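Lectin (Remusatia vivipara, PDB 3R0E) probably binds mannose and agglutinates rabbit erythrocytes, this chain being the second bulb-type lectin domain of a longer precursor. Local coordinates at residues B[78-90]-B[96-108]. Residues are numbered along the deposited sequence; the frame is centred on the assembly and turned at random.
Sequences SSRSSSKQGEYVL and GFGVIYGPAIFET
With CG of Y88 set opposite its carbonyl carbon (chi1 -71°), the phenol runs alongside P103, both side chains pointing the same way, and one ring face takes P103 CA 3.9 Å above its plane. The peptide bond between G102 and P103 is cis, and P103 CD comes to 3.5 Å from Y88 OH. That hydroxyl is modelled with an implausibly short hydrogen bond to K84 O, at the ring's edge and in its plane. A water joins S83 OG to G102 O on this side. One residue further toward the hairpin turn, V89 and Y101 form an antiparallel hydrogen-bonded pair, with V89 N to Y101 O at 3.0 Å and Y101 N to V89 O at 2.8 Å, both nearly straight. The next pair, L90 with I100, is non-hydrogen-bonded and sends its side chains to the other face, a worked example of antiparallel alternation. This hairpin of strands 89-92 and 98-107 forms, with strand 8-10, one sheet of the beta-prism II fold, which a strand of the partner chain continues past 98-107. On the L90 face, L90 CD1 reaches I100 CG1 at 3.8 Å, and L60 and L66 from another sheet pack against I100. With I100 CG1 anti to the carbonyl carbon (chi1 -56°) and the chain extended beyond it (chi2 174°), CD1 ends 4.1 Å from S81 OG, which is bonded to G64 O and S79 OG.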
loop_
_atom_site.group_PDB
_atom_site.type_symbol
_atom_site.label_atom_id
_atom_site.label_comp_id
_atom_site.label_asym_id
_atom_site.label_seq_id
_atom_site.Cartn_x
_atom_site.Cartn_y
_atom_site.Cartn_z
ATOM N N SER B 78 -12.097 -1.362 -15.934
ATOM C CA SER B 78 -11.293 -2.359 -15.273
ATOM C C SER B 78 -9.827 -1.994 -15.406
ATOM O O SER B 78 -9.417 -1.398 -16.402
ATOM C CB SER B 78 -11.565 -3.728 -15.875
ATOM O OG SER B 78 -10.821 -4.717 -15.195
ATOM N N SER B 79 -9.049 -2.332 -14.383
ATOM C CA SER B 79 -7.602 -2.157 -14.418
ATOM C C SER B 79 -6.969 -3.248 -15.269
ATOM O O SER B 79 -5.811 -3.136 -15.656
ATOM C CB SER B 79 -7.016 -2.195 -12.999
ATOM O OG SER B 79 -7.104 -3.487 -12.433
ATOM N N ARG B 80 -7.733 -4.310 -15.529
ATOM C CA ARG B 80 -7.289 -5.454 -16.342
ATOM C C ARG B 80 -5.958 -6.044 -15.874
ATOM O O ARG B 80 -5.098 -6.397 -16.685
ATOM C CB ARG B 80 -7.235 -5.069 -17.828
ATOM C CG ARG B 80 -8.602 -5.062 -18.486
ATOM C CD ARG B 80 -8.706 -4.025 -19.584
ATOM N NE ARG B 80 -10.103 -3.857 -19.983
ATOM C CZ ARG B 80 -10.537 -3.013 -20.919
ATOM N NH1 ARG B 80 -9.687 -2.231 -21.586
ATOM N NH2 ARG B 80 -11.837 -2.951 -21.189
ATOM N N SER B 81 -5.808 -6.159 -14.558
ATOM C CA SER B 81 -4.539 -6.532 -13.956
ATOM C C SER B 81 -4.641 -7.811 -13.118
ATOM O O SER B 81 -3.874 -8.004 -12.181
ATOM C CB SER B 81 -3.994 -5.359 -13.126
ATOM O OG SER B 81 -4.820 -5.059 -11.997
ATOM N N SER B 82 -5.565 -8.697 -13.475
ATOM C CA SER B 82 -5.748 -9.965 -12.760
ATOM C C SER B 82 -4.428 -10.704 -12.564
ATOM O O SER B 82 -3.612 -10.793 -13.481
ATOM C CB SER B 82 -6.750 -10.861 -13.491
ATOM O OG SER B 82 -7.341 -11.806 -12.606
ATOM N N SER B 83 -4.226 -11.217 -11.354
ATOM C CA SER B 83 -2.999 -11.920 -10.978
ATOM C C SER B 83 -3.338 -13.075 -10.018
ATOM O O SER B 83 -4.488 -13.504 -9.926
ATOM C CB SER B 83 -2.003 -10.932 -10.357
ATOM O OG SER B 83 -0.853 -11.578 -9.834
ATOM N N LYS B 84 -2.340 -13.576 -9.307
ATOM C CA LYS B 84 -2.523 -14.722 -8.425
ATOM C C LYS B 84 -3.456 -14.393 -7.237
ATOM O O LYS B 84 -3.408 -13.295 -6.677
ATOM C CB LYS B 84 -1.151 -15.218 -7.949
ATOM C CG LYS B 84 -1.176 -16.493 -7.125
ATOM C CD LYS B 84 0.014 -16.552 -6.146
ATOM C CE LYS B 84 -0.294 -17.491 -4.966
ATOM N NZ LYS B 84 0.892 -17.667 -4.072
ATOM N N GLN B 85 -4.303 -15.351 -6.874
ATOM C CA GLN B 85 -5.237 -15.203 -5.771
ATOM C C GLN B 85 -4.538 -14.765 -4.475
ATOM O O GLN B 85 -3.481 -15.301 -4.113
ATOM C CB GLN B 85 -5.958 -16.526 -5.544
ATOM C CG GLN B 85 -6.829 -16.572 -4.297
ATOM C CD GLN B 85 -8.298 -16.335 -4.585
ATOM O OE1 GLN B 85 -8.768 -16.539 -5.706
ATOM N NE2 GLN B 85 -9.039 -15.921 -3.563
ATOM N N GLY B 86 -5.130 -13.788 -3.785
ATOM C CA GLY B 86 -4.679 -13.412 -2.448
ATOM C C GLY B 86 -5.137 -12.045 -1.977
ATOM O O GLY B 86 -6.125 -11.489 -2.474
ATOM N N GLU B 87 -4.404 -11.506 -1.009
ATOM C CA GLU B 87 -4.706 -10.201 -0.449
ATOM C C GLU B 87 -3.996 -9.072 -1.238
ATOM O O GLU B 87 -2.780 -9.111 -1.404
ATOM C CB GLU B 87 -4.327 -10.193 1.031
ATOM C CG GLU B 87 -4.732 -8.924 1.791
ATOM C CD GLU B 87 -4.292 -8.939 3.265
ATOM O OE1 GLU B 87 -4.625 -7.972 3.980
ATOM O OE2 GLU B 87 -3.620 -9.913 3.706
ATOM N N TYR B 88 -4.756 -8.087 -1.726
ATOM C CA TYR B 88 -4.183 -6.954 -2.457
ATOM C C TYR B 88 -4.502 -5.611 -1.808
ATOM O O TYR B 88 -5.492 -5.478 -1.087
ATOM C CB TYR B 88 -4.649 -6.949 -3.918
ATOM C CG TYR B 88 -4.031 -8.052 -4.747
ATOM C CD1 TYR B 88 -4.469 -9.379 -4.626
ATOM C CD2 TYR B 88 -3.007 -7.776 -5.651
ATOM C CE1 TYR B 88 -3.910 -10.386 -5.363
ATOM C CE2 TYR B 88 -2.443 -8.790 -6.415
ATOM C CZ TYR B 88 -2.897 -10.095 -6.263
ATOM O OH TYR B 88 -2.338 -11.103 -7.019
ATOM N N VAL B 89 -3.659 -4.618 -2.068
ATOM C CA VAL B 89 -3.887 -3.263 -1.583
ATOM C C VAL B 89 -3.643 -2.261 -2.710
ATOM O O VAL B 89 -2.688 -2.409 -3.478
ATOM C CB VAL B 89 -3.008 -2.933 -0.336
ATOM C CG1 VAL B 89 -1.521 -2.978 -0.657
ATOM C CG2 VAL B 89 -3.399 -1.584 0.287
ATOM N N LEU B 90 -4.530 -1.275 -2.821
ATOM C CA LEU B 90 -4.300 -0.100 -3.655
ATOM C C LEU B 90 -3.800 1.010 -2.734
ATOM O O LEU B 90 -4.470 1.364 -1.758
ATOM C CB LEU B 90 -5.587 0.330 -4.383
ATOM C CG LEU B 90 -5.628 1.687 -5.115
ATOM C CD1 LEU B 90 -4.712 1.735 -6.342
ATOM C CD2 LEU B 90 -7.071 2.045 -5.521
ATOM N N GLY B 96 2.029 10.451 -5.521
ATOM C CA GLY B 96 0.985 10.660 -6.515
ATOM C C GLY B 96 0.549 9.422 -7.261
ATOM O O GLY B 96 -0.525 9.410 -7.858
ATOM N N PHE B 97 1.373 8.379 -7.242
ATOM C CA PHE B 97 1.026 7.160 -7.958
ATOM C C PHE B 97 -0.033 6.390 -7.170
ATOM O O PHE B 97 0.028 6.303 -5.938
ATOM C CB PHE B 97 2.257 6.262 -8.168
ATOM C CG PHE B 97 3.333 6.861 -9.046
ATOM C CD1 PHE B 97 3.257 6.769 -10.431
ATOM C CD2 PHE B 97 4.451 7.478 -8.479
ATOM C CE1 PHE B 97 4.269 7.313 -11.245
ATOM C CE2 PHE B 97 5.474 8.024 -9.280
ATOM C CZ PHE B 97 5.385 7.938 -10.662
ATOM N N GLY B 98 -0.997 5.833 -7.885
ATOM C CA GLY B 98 -1.927 4.892 -7.297
ATOM C C GLY B 98 -1.511 3.516 -7.752
ATOM O O GLY B 98 -1.692 3.169 -8.917
ATOM N N VAL B 99 -0.936 2.733 -6.839
ATOM C CA VAL B 99 -0.347 1.440 -7.199
ATOM C C VAL B 99 -1.038 0.259 -6.489
ATOM O O VAL B 99 -1.301 0.305 -5.282
ATOM C CB VAL B 99 1.192 1.417 -6.926
ATOM C CG1 VAL B 99 1.814 0.163 -7.485
ATOM C CG2 VAL B 99 1.889 2.651 -7.536
ATOM N N ILE B 100 -1.341 -0.789 -7.249
ATOM C CA ILE B 100 -1.904 -2.011 -6.675
ATOM C C ILE B 100 -0.776 -2.992 -6.399
ATOM O O ILE B 100 -0.016 -3.348 -7.298
ATOM C CB ILE B 100 -2.956 -2.680 -7.596
ATOM C CG1 ILE B 100 -4.081 -1.705 -7.945
ATOM C CG2 ILE B 100 -3.537 -3.948 -6.929
ATOM C CD1 ILE B 100 -5.069 -2.263 -8.949
ATOM N N TYR B 101 -0.668 -3.431 -5.152
ATOM C CA TYR B 101 0.370 -4.353 -4.769
ATOM C C TYR B 101 -0.257 -5.615 -4.241
ATOM O O TYR B 101 -1.214 -5.562 -3.445
ATOM C CB TYR B 101 1.194 -3.771 -3.636
ATOM C CG TYR B 101 2.010 -2.569 -3.982
ATOM C CD1 TYR B 101 3.260 -2.706 -4.602
ATOM C CD2 TYR B 101 1.560 -1.292 -3.669
ATOM C CE1 TYR B 101 4.026 -1.606 -4.902
ATOM C CE2 TYR B 101 2.324 -0.183 -3.949
ATOM C CZ TYR B 101 3.554 -0.349 -4.568
ATOM O OH TYR B 101 4.307 0.744 -4.871
ATOM N N GLY B 102 0.298 -6.750 -4.642
ATOM C CA GLY B 102 -0.076 -8.009 -4.031
ATOM C C GLY B 102 0.323 -9.190 -4.885
ATOM O O GLY B 102 0.834 -9.012 -5.984
ATOM N N PRO B 103 0.065 -10.412 -4.396
ATOM C CA PRO B 103 -0.601 -10.650 -3.117
ATOM C C PRO B 103 0.369 -10.456 -1.958
ATOM O O PRO B 103 1.542 -10.188 -2.191
ATOM C CB PRO B 103 -1.010 -12.123 -3.220
ATOM C CG PRO B 103 0.072 -12.740 -4.080
ATOM C CD PRO B 103 0.465 -11.668 -5.069
ATOM N N ALA B 104 -0.123 -10.590 -0.730
ATOM C CA ALA B 104 0.715 -10.587 0.467
ATOM C C ALA B 104 1.698 -11.758 0.448
ATOM O O ALA B 104 1.308 -12.889 0.120
ATOM C CB ALA B 104 -0.156 -10.674 1.714
ATOM N N ILE B 105 2.947 -11.496 0.830
ATOM C CA ILE B 105 3.990 -12.526 0.847
ATOM C C ILE B 105 4.600 -12.739 2.238
ATOM O O ILE B 105 5.329 -13.705 2.465
ATOM C CB ILE B 105 5.117 -12.229 -0.187
ATOM C CG1 ILE B 105 6.023 -11.089 0.294
ATOM C CG2 ILE B 105 4.524 -11.951 -1.584
ATOM C CD1 ILE B 105 7.325 -10.971 -0.486
ATOM N N PHE B 106 4.292 -11.822 3.151
ATOM C CA PHE B 106 4.750 -11.853 4.532
ATOM C C PHE B 106 3.764 -11.067 5.378
ATOM O O PHE B 106 3.207 -10.072 4.926
ATOM C CB PHE B 106 6.143 -11.229 4.658
ATOM C CG PHE B 106 6.607 -11.035 6.089
ATOM C CD1 PHE B 106 7.316 -12.036 6.743
ATOM C CD2 PHE B 106 6.334 -9.846 6.769
ATOM C CE1 PHE B 106 7.754 -11.856 8.047
ATOM C CE2 PHE B 106 6.749 -9.656 8.072
ATOM C CZ PHE B 106 7.474 -10.654 8.719
ATOM N N GLU B 107 3.555 -11.515 6.610
ATOM C CA GLU B 107 2.708 -10.808 7.572
ATOM C C GLU B 107 3.246 -11.058 8.965
ATOM O O GLU B 107 3.885 -12.085 9.207
ATOM C CB GLU B 107 1.252 -11.286 7.475
ATOM C CG GLU B 107 1.047 -12.743 7.890
ATOM C CD GLU B 107 -0.362 -13.249 7.652
ATOM O OE1 GLU B 107 -0.716 -14.286 8.261
ATOM O OE2 GLU B 107 -1.108 -12.629 6.859
ATOM N N THR B 108 2.994 -10.134 9.884
ATOM C CA THR B 108 3.412 -10.329 11.274
ATOM C C THR B 108 2.521 -11.310 12.060
ATOM O O THR B 108 2.964 -11.886 13.056
ATOM C CB THR B 108 3.542 -8.999 12.026
ATOM O OG1 THR B 108 2.350 -8.226 11.849
ATOM C CG2 THR B 108 4.709 -8.235 11.497
HETATM O O HOH W 1 1.454 -10.663 -8.433
HETATM O O HOH W 2 -2.170 -13.056 0.083
#